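Local coordinates for UBP3-associated protein BRE5 (PDB 2QIY) that works with the ubiquitin protease UBP3 in de-ubiquitination, this chain being the N-terminal NTF2-like domain of BRE5, which is present in two copies here, at residues T109-M112 and P118-K121; M112-T117 and I144-N149; V9-I14 and K102-M107. One frame throughout, in Å; residues are numbered along the deposited sequence.

Interaction 1: T109-M112 and P118-K121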
loop_
_atom_site.group_PDB
_atom_site.type_symbol
_atom_site.label_atom_id
_atom_site.label_comp_id
_atom_site.label_asym_id
_atom_site.label_seq_id
_atom_site.Cartn_x
_atom_site.Cartn_y
_atom_site.Cartn_z
ATOM N N THR A 109 0.870 -4.991 4.898
ATOM C CA THR A 109 -0.413 -4.540 5.459
ATOM C C THR A 109 -0.601 -5.271 6.751
ATOM O O THR A 109 -0.043 -6.365 6.949
ATOM C CB THR A 109 -1.667 -4.831 4.569
ATOM O OG1 THR A 109 -2.033 -6.224 4.654
ATOM C CG2 THR A 109 -1.437 -4.450 3.110
ATOM N N GLY A 110 -1.426 -4.708 7.620
ATOM C CA GLY A 110 -1.654 -5.353 8.914
ATOM C C GLY A 110 -2.534 -4.494 9.783
ATOM O O GLY A 110 -3.270 -3.636 9.276
ATOM N N GLU A 111 -2.429 -4.715 11.086
ATOM C CA GLU A 111 -3.189 -3.954 12.075
ATOM C C GLU A 111 -2.205 -3.467 13.126
ATOM O O GLU A 111 -1.450 -4.248 13.685
ATOM C CB GLU A 111 -4.320 -4.801 12.657
ATOM C CG GLU A 111 -5.354 -5.152 11.564
ATOM C CD GLU A 111 -6.681 -5.709 12.062
ATOM O OE1 GLU A 111 -6.921 -5.794 13.284
ATOM O OE2 GLU A 111 -7.522 -5.989 11.164
ATOM N N MET A 112 -2.181 -2.149 13.301
ATOM C CA MET A 112 -1.193 -1.480 14.132
ATOM C C MET A 112 -1.875 -0.924 15.372
ATOM O O MET A 112 -3.024 -0.491 15.322
ATOM C CB MET A 112 -0.547 -0.340 13.301
ATOM C CG MET A 112 0.544 0.394 14.012
ATOM S SD MET A 112 1.339 1.507 12.836
ATOM C CE MET A 112 2.233 0.334 11.831
ATOM N N PRO A 118 -6.790 0.977 20.699
ATOM C CA PRO A 118 -7.375 0.027 19.746
ATOM C C PRO A 118 -6.480 -0.139 18.523
ATOM O O PRO A 118 -5.534 0.636 18.321
ATOM C CB PRO A 118 -8.686 0.687 19.319
ATOM C CG PRO A 118 -8.511 2.123 19.646
ATOM C CD PRO A 118 -7.562 2.234 20.782
ATOM N N VAL A 119 -6.808 -1.125 17.689
ATOM C CA VAL A 119 -6.072 -1.320 16.435
ATOM C C VAL A 119 -6.543 -0.344 15.334
ATOM O O VAL A 119 -7.660 0.203 15.377
ATOM C CB VAL A 119 -6.233 -2.731 15.874
ATOM C CG1 VAL A 119 -5.620 -3.749 16.846
ATOM C CG2 VAL A 119 -7.737 -3.043 15.606
ATOM N N TYR A 120 -5.652 -0.178 14.352
ATOM C CA TYR A 120 -5.902 0.579 13.142
ATOM C C TYR A 120 -5.326 -0.230 11.987
ATOM O O TYR A 120 -4.155 -0.665 12.050
ATOM C CB TYR A 120 -5.142 1.894 13.198
ATOM C CG TYR A 120 -5.534 2.785 14.343
ATOM C CD1 TYR A 120 -4.997 2.602 15.610
ATOM C CD2 TYR A 120 -6.454 3.813 14.147
ATOM C CE1 TYR A 120 -5.337 3.434 16.678
ATOM C CE2 TYR A 120 -6.810 4.656 15.181
ATOM C CZ TYR A 120 -6.251 4.457 16.466
ATOM O OH TYR A 120 -6.620 5.264 17.524
ATOM N N LYS A 121 -6.118 -0.436 10.943
ATOM C CA LYS A 121 -5.664 -1.197 9.770
ATOM C C LYS A 121 -4.731 -0.301 9.008
ATOM O O LYS A 121 -4.984 0.902 8.932
ATOM C CB LYS A 121 -6.824 -1.495 8.846
ATOM C CG LYS A 121 -7.669 -2.678 9.264
ATOM C CD LYS A 121 -8.351 -3.199 7.982
ATOM C CE LYS A 121 -8.695 -4.689 8.064
ATOM N NZ LYS A 121 -7.562 -5.595 8.345
HETATM O O HOH W 1 -5.212 -4.593 7.365
#
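Gly110 meets Lys121 through its carbonyl: Gly110 O takes a CA-H...O contact from Lys121 CA at 3.5 Å, and a water that donates to the same oxygen accepts in turn from Lys121 NZ. At Glu111 the strands form a non-hydrogen-bonded antiparallel pair with Lys121, CA to CA 4.4 Å, so both side chains rise from one face of the sheet and run alongside each other in the same direction. Glu111 stays extended beyond CG, while Lys121 bends at its last torsion (chi4 -57°) and folds its ammonium back against the carboxylate. The salt bridge from Lys121 NZ to Glu111 OE2 is 2.8 Å long and uses the anti lone pair, the one facing away from OE1; OE1 itself rests 3.7 Å from Val119 CG2. Ser150 OG of the second subunit is hydrogen-bonded to OE2 as well. With an alanine at Glu111 the carboxylate is gone, and Lys121 NZ would probably be left without its charged mate at the subunit boundary. Next comes Met112, in a hydrogen-bonded pair with Tyr120. Met112 N donates to Tyr120 O at 2.8 Å, almost straight, and Tyr120 N returns a more bent 2.8 Å bond to Met112 O. Met112 O also lies in the plane of the Tyr120 ring, at its edge, 3.7 Å from CD1. That ring makes a cation-pi contact with a basic side chain of another protein, probably UBP3. This alternation is that of an antiparallel ladder, and the short link from Phe113 to Thr117 makes it a beta hairpin of strands 103-114 and 120-130 in the NTF2-like sheet.

Interaction 2: M112-T117 and I144-N149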
loop_
_atom_site.group_PDB
_atom_site.type_symbol
_atom_site.label_atom_id
_atom_site.label_comp_id
_atom_site.label_asym_id
_atom_site.label_seq_id
_atom_site.Cartn_x
_atom_site.Cartn_y
_atom_site.Cartn_z
ATOM N N MET A 112 -2.181 -2.149 13.301
ATOM C CA MET A 112 -1.193 -1.480 14.132
ATOM C C MET A 112 -1.875 -0.924 15.372
ATOM O O MET A 112 -3.024 -0.491 15.322
ATOM C CB MET A 112 -0.547 -0.340 13.301
ATOM C CG MET A 112 0.544 0.394 14.012
ATOM S SD MET A 112 1.339 1.507 12.836
ATOM C CE MET A 112 2.233 0.334 11.831
ATOM N N PHE A 113 -1.180 -0.945 16.497
ATOM C CA PHE A 113 -1.703 -0.281 17.691
ATOM C C PHE A 113 -0.520 0.166 18.540
ATOM O O PHE A 113 0.645 -0.051 18.169
ATOM C CB PHE A 113 -2.689 -1.158 18.470
ATOM C CG PHE A 113 -2.088 -2.428 19.055
ATOM C CD1 PHE A 113 -1.910 -2.536 20.439
ATOM C CD2 PHE A 113 -1.767 -3.507 18.240
ATOM C CE1 PHE A 113 -1.379 -3.687 20.993
ATOM C CE2 PHE A 113 -1.236 -4.710 18.807
ATOM C CZ PHE A 113 -1.046 -4.774 20.170
ATOM N N TRP A 114 -0.829 0.871 19.617
ATOM C CA TRP A 114 0.195 1.270 20.573
ATOM C C TRP A 114 -0.292 0.766 21.916
ATOM O O TRP A 114 -1.489 0.468 22.097
ATOM C CB TRP A 114 0.374 2.797 20.545
ATOM C CG TRP A 114 0.958 3.296 19.221
ATOM C CD1 TRP A 114 2.267 3.673 18.983
ATOM C CD2 TRP A 114 0.269 3.450 17.986
ATOM N NE1 TRP A 114 2.422 4.037 17.670
ATOM C CE2 TRP A 114 1.213 3.912 17.030
ATOM C CE3 TRP A 114 -1.068 3.251 17.582
ATOM C CZ2 TRP A 114 0.860 4.188 15.696
ATOM C CZ3 TRP A 114 -1.410 3.508 16.232
ATOM C CH2 TRP A 114 -0.445 3.959 15.320
ATOM N N THR A 115 0.609 0.634 22.880
ATOM C CA THR A 115 0.197 0.166 24.202
ATOM C C THR A 115 -1.106 0.817 24.648
ATOM O O THR A 115 -1.217 2.055 24.700
ATOM C CB THR A 115 1.301 0.440 25.226
ATOM O OG1 THR A 115 2.520 -0.134 24.730
ATOM C CG2 THR A 115 0.918 -0.155 26.585
ATOM N N GLY A 116 -2.099 -0.041 24.904
ATOM C CA GLY A 116 -3.392 0.371 25.410
ATOM C C GLY A 116 -4.389 0.967 24.421
ATOM O O GLY A 116 -5.499 1.330 24.841
ATOM N N THR A 117 -4.020 1.080 23.140
ATOM C CA THR A 117 -4.937 1.672 22.157
ATOM C C THR A 117 -5.680 0.599 21.374
ATOM O O THR A 117 -5.254 -0.561 21.363
ATOM C CB THR A 117 -4.238 2.588 21.118
ATOM O OG1 THR A 117 -3.630 1.803 20.085
ATOM C CG2 THR A 117 -3.216 3.506 21.781
ATOM N N ILE A 144 2.982 5.320 5.148
ATOM C CA ILE A 144 1.896 4.554 5.762
ATOM C C ILE A 144 0.538 5.221 5.478
ATOM O O ILE A 144 0.424 6.451 5.447
ATOM C CB ILE A 144 2.128 4.354 7.286
ATOM C CG1 ILE A 144 1.151 3.317 7.872
ATOM C CG2 ILE A 144 2.083 5.710 8.054
ATOM C CD1 ILE A 144 1.596 2.824 9.281
ATOM N N ARG A 145 -0.476 4.385 5.266
ATOM C CA ARG A 145 -1.828 4.876 5.085
ATOM C C ARG A 145 -2.737 4.018 5.971
ATOM O O ARG A 145 -2.725 2.780 5.881
ATOM C CB ARG A 145 -2.259 4.784 3.603
ATOM C CG ARG A 145 -3.794 4.847 3.390
ATOM C CD ARG A 145 -4.446 6.158 3.830
ATOM N NE ARG A 145 -3.901 7.337 3.132
ATOM C CZ ARG A 145 -4.407 8.573 3.237
ATOM N NH1 ARG A 145 -5.501 8.806 3.987
ATOM N NH2 ARG A 145 -3.865 9.582 2.554
ATOM N N PHE A 146 -3.509 4.664 6.837
ATOM C CA PHE A 146 -4.514 3.951 7.625
ATOM C C PHE A 146 -5.811 3.811 6.852
ATOM O O PHE A 146 -6.232 4.719 6.136
ATOM C CB PHE A 146 -4.696 4.628 8.997
ATOM C CG PHE A 146 -3.451 4.581 9.804
ATOM C CD1 PHE A 146 -3.125 3.423 10.531
ATOM C CD2 PHE A 146 -2.555 5.647 9.807
ATOM C CE1 PHE A 146 -1.932 3.364 11.251
ATOM C CE2 PHE A 146 -1.352 5.599 10.523
ATOM C CZ PHE A 146 -1.035 4.444 11.260
ATOM N N ILE A 147 -6.412 2.638 6.983
ATOM C CA ILE A 147 -7.545 2.213 6.176
ATOM C C ILE A 147 -8.719 2.014 7.131
ATOM O O ILE A 147 -8.585 1.344 8.139
ATOM C CB ILE A 147 -7.180 0.894 5.408
ATOM C CG1 ILE A 147 -5.907 1.126 4.547
ATOM C CG2 ILE A 147 -8.350 0.415 4.535
ATOM C CD1 ILE A 147 -5.446 -0.074 3.702
ATOM N N SER A 148 -9.854 2.613 6.827
ATOM C CA SER A 148 -11.019 2.372 7.664
ATOM C C SER A 148 -11.496 0.940 7.409
ATOM O O SER A 148 -11.483 0.467 6.263
ATOM C CB SER A 148 -12.113 3.385 7.354
ATOM O OG SER A 148 -12.872 3.675 8.517
ATOM N N ASN A 149 -11.894 0.241 8.463
ATOM C CA ASN A 149 -12.440 -1.103 8.279
ATOM C C ASN A 149 -13.878 -1.046 7.778
ATOM O O ASN A 149 -14.769 -0.726 8.570
ATOM C CB ASN A 149 -12.386 -1.875 9.601
ATOM C CG ASN A 149 -12.621 -3.341 9.425
ATOM O OD1 ASN A 149 -11.939 -4.016 8.644
ATOM N ND2 ASN A 149 -13.580 -3.864 10.174
#
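Met112 leaves its strand with CG anti to the backbone N (chi1 -177°), which carries the sulfur out toward Phe146, and a bend at chi3 (-72°) then turns CE onto Ile144. There the two side chains meet tip to tip, Met112 CE lying 3.6 Å from Ile144 CD1. The sulfur arrives at the rim of the aromatic ring instead: Met112 SD is 4.1 Å from Phe146 CE1, near the ring plane, an edge-on Met-aromatic contact. Trp114 and Phe146 come toward each other from opposite directions, and Phe146 CZ sits at the indole's edge, 4.1 Å from Trp114 CH2. Each aromatic group has a neighbour from its own strand over one face: Met112 CG stands 3.9 Å above the indole plane, toward its rim, and Ile144 CG1 covers part of the Phe146 ring. The indole NE1 is hydrogen-bonded to Tyr48 OH. Behind it, a type II turn from Trp114 to Thr117, with Gly116 at positive phi, folds Thr117 back so that Trp114 N donates to Thr117 OG1 at 3.0 Å and Thr117 N to Trp114 O at 2.8 Å. Strand segments 112-114 and 144-147 cross at 94°, their axes 10.8 Å apart, with strand 120-130 between them in the sheet. Side chains of non-adjacent strands thus converge on one apolar face, as in the strongly bent sheet of the NTF2-like fold.

Interaction 3: V9-I14 and K102-M107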
loop_
_atom_site.group_PDB
_atom_site.type_symbol
_atom_site.label_atom_id
_atom_site.label_comp_id
_atom_site.label_asym_id
_atom_site.label_seq_id
_atom_site.Cartn_x
_atom_site.Cartn_y
_atom_site.Cartn_z
ATOM N N VAL A 9 21.164 -15.422 -0.260
ATOM C CA VAL A 9 19.991 -14.754 0.384
ATOM C C VAL A 9 18.962 -14.315 -0.674
ATOM O O VAL A 9 19.321 -13.696 -1.687
ATOM C CB VAL A 9 20.438 -13.570 1.310
ATOM C CG1 VAL A 9 20.976 -12.384 0.501
ATOM C CG2 VAL A 9 19.308 -13.132 2.237
ATOM N N THR A 10 17.693 -14.656 -0.442
ATOM C CA THR A 10 16.623 -14.382 -1.411
ATOM C C THR A 10 15.968 -13.033 -1.152
ATOM O O THR A 10 16.060 -12.494 -0.048
ATOM C CB THR A 10 15.528 -15.484 -1.414
ATOM O OG1 THR A 10 14.719 -15.375 -0.234
ATOM C CG2 THR A 10 16.148 -16.884 -1.499
ATOM N N VAL A 11 15.307 -12.496 -2.177
ATOM C CA VAL A 11 14.597 -11.223 -2.061
ATOM C C VAL A 11 13.478 -11.305 -1.011
ATOM O O VAL A 11 13.278 -10.363 -0.239
ATOM C CB VAL A 11 14.108 -10.689 -3.440
ATOM C CG1 VAL A 11 13.221 -11.706 -4.150
ATOM C CG2 VAL A 11 13.410 -9.343 -3.289
ATOM N N GLN A 12 12.770 -12.434 -0.958
ATOM C CA GLN A 12 11.751 -12.627 0.080
ATOM C C GLN A 12 12.384 -12.567 1.474
ATOM O O GLN A 12 11.841 -11.940 2.390
ATOM C CB GLN A 12 11.000 -13.949 -0.103
ATOM C CG GLN A 12 9.815 -14.087 0.848
ATOM C CD GLN A 12 9.213 -15.472 0.851
ATOM O OE1 GLN A 12 9.850 -16.447 1.274
ATOM N NE2 GLN A 12 7.975 -15.573 0.383
ATOM N N ASP A 13 13.530 -13.232 1.615
ATOM C CA ASP A 13 14.328 -13.191 2.842
ATOM C C ASP A 13 14.665 -11.777 3.263
ATOM O O ASP A 13 14.452 -11.417 4.420
ATOM C CB ASP A 13 15.642 -13.968 2.677
ATOM C CG ASP A 13 15.481 -15.457 2.891
ATOM O OD1 ASP A 13 14.358 -15.902 3.229
ATOM O OD2 ASP A 13 16.489 -16.181 2.717
ATOM N N ILE A 14 15.196 -10.973 2.342
ATOM C CA ILE A 14 15.586 -9.627 2.739
ATOM C C ILE A 14 14.378 -8.752 3.089
ATOM O O ILE A 14 14.455 -7.949 4.021
ATOM C CB ILE A 14 16.666 -8.919 1.821
ATOM C CG1 ILE A 14 16.093 -7.791 0.950
ATOM C CG2 ILE A 14 17.628 -9.936 1.146
ATOM C CD1 ILE A 14 15.391 -8.251 -0.289
ATOM N N LYS A 102 17.715 -3.026 -9.241
ATOM C CA LYS A 102 18.388 -3.430 -8.002
ATOM C C LYS A 102 17.746 -2.891 -6.708
ATOM O O LYS A 102 18.085 -3.332 -5.606
ATOM C CB LYS A 102 19.876 -3.049 -8.052
ATOM C CG LYS A 102 20.706 -3.821 -9.090
ATOM C CD LYS A 102 20.713 -5.323 -8.799
ATOM C CE LYS A 102 21.639 -6.099 -9.740
ATOM N NZ LYS A 102 21.066 -6.339 -11.112
ATOM N N SER A 103 16.840 -1.930 -6.843
ATOM C CA SER A 103 16.074 -1.442 -5.694
ATOM C C SER A 103 14.883 -2.365 -5.450
ATOM O O SER A 103 14.499 -3.131 -6.342
ATOM C CB SER A 103 15.619 -0.008 -5.943
ATOM O OG SER A 103 16.742 0.852 -6.005
ATOM N N ILE A 104 14.309 -2.295 -4.244
ATOM C CA ILE A 104 13.208 -3.181 -3.882
ATOM C C ILE A 104 12.015 -2.372 -3.388
ATOM O O ILE A 104 12.150 -1.550 -2.494
ATOM C CB ILE A 104 13.619 -4.201 -2.787
ATOM C CG1 ILE A 104 14.912 -4.928 -3.170
ATOM C CG2 ILE A 104 12.466 -5.210 -2.539
ATOM C CD1 ILE A 104 15.563 -5.655 -2.016
ATOM N N LEU A 105 10.859 -2.619 -3.997
ATOM C CA LEU A 105 9.558 -2.075 -3.577
ATOM C C LEU A 105 8.898 -3.087 -2.670
ATOM O O LEU A 105 8.728 -4.242 -3.067
ATOM C CB LEU A 105 8.666 -1.913 -4.819
ATOM C CG LEU A 105 7.482 -0.926 -4.936
ATOM C CD1 LEU A 105 6.338 -1.371 -5.879
ATOM C CD2 LEU A 105 7.002 -0.205 -3.659
ATOM N N ILE A 106 8.532 -2.667 -1.451
ATOM C CA ILE A 106 7.877 -3.542 -0.499
ATOM C C ILE A 106 6.526 -2.946 -0.080
ATOM O O ILE A 106 6.438 -1.765 0.232
ATOM C CB ILE A 106 8.754 -3.771 0.777
ATOM C CG1 ILE A 106 10.132 -4.307 0.400
ATOM C CG2 ILE A 106 8.044 -4.707 1.759
ATOM C CD1 ILE A 106 11.124 -4.409 1.605
ATOM N N MET A 107 5.478 -3.756 -0.060
ATOM C CA MET A 107 4.234 -3.290 0.576
ATOM C C MET A 107 3.850 -4.238 1.688
ATOM O O MET A 107 3.856 -5.461 1.486
ATOM C CB MET A 107 3.068 -3.293 -0.396
ATOM C CG MET A 107 3.104 -2.324 -1.493
ATOM S SD MET A 107 1.606 -2.698 -2.441
ATOM C CE MET A 107 0.379 -2.021 -1.370
#
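Ile14, which packs on Ile104, is fixed on its backbone side by the first turn of helix 11-28: Ile14 N donates to Thr10 O at 3.0 Å. Thr10 is the N-cap, and its OG1 accepts from Asp13 N at 3.1 Å, with an angle of 161° at the hydrogen. One residue thus satisfies two amides of the opening turn, one with its carbonyl and one with its side chain. Val11 faces Ile104; Ile14 reaches it with the end of its side chain. Val11 brings its CG2 to within 4.3 Å of Ile104 CG2, the branch that lies anti to the backbone N. Ile14 and Ile104 reach toward each other tip to tip, although their terminal methyls are modelled too close to be believed, so the exact placing of those two ends is doubtful. Tyr96 and Cys15 also pack on Ile104, and Ile106, two residues along the strand, packs on Cys15, Phe18 and Leu19, so both isoleucines rest on this helix. The alternate residues Leu105 and Met107 pack on Ile143 and Thr125 of the second subunit, respectively. Across the contact itself no hydrogen bond is made: helix start and strand are joined by branched aliphatic groups alone. The contact itself is therefore apolar, consistent with burial of aliphatic surface, while the polar bonds described here lie within the helix start.

How the interactions relate
All three contacts draw on strand 103-114. Interactions 1 and 2 are adjacent, their centres about 4 Å apart, and share Met112, which pairs through its backbone with strand 120-130 and packs its side chain against strand 137-147. A probable hydrogen bond from Ile147 N to Lys121 O, 3.0 Å, ties the two directly. Interaction 3 lies farther back along the strand, its centre about 23 Å from that of interaction 1 and about 25 Å from that of interaction 2; it stands on the opposite side of the chain's centre from interaction 2. Each contact reaches the second subunit, while another protein's chain touches interactions 1 and 2, near the hairpin turn.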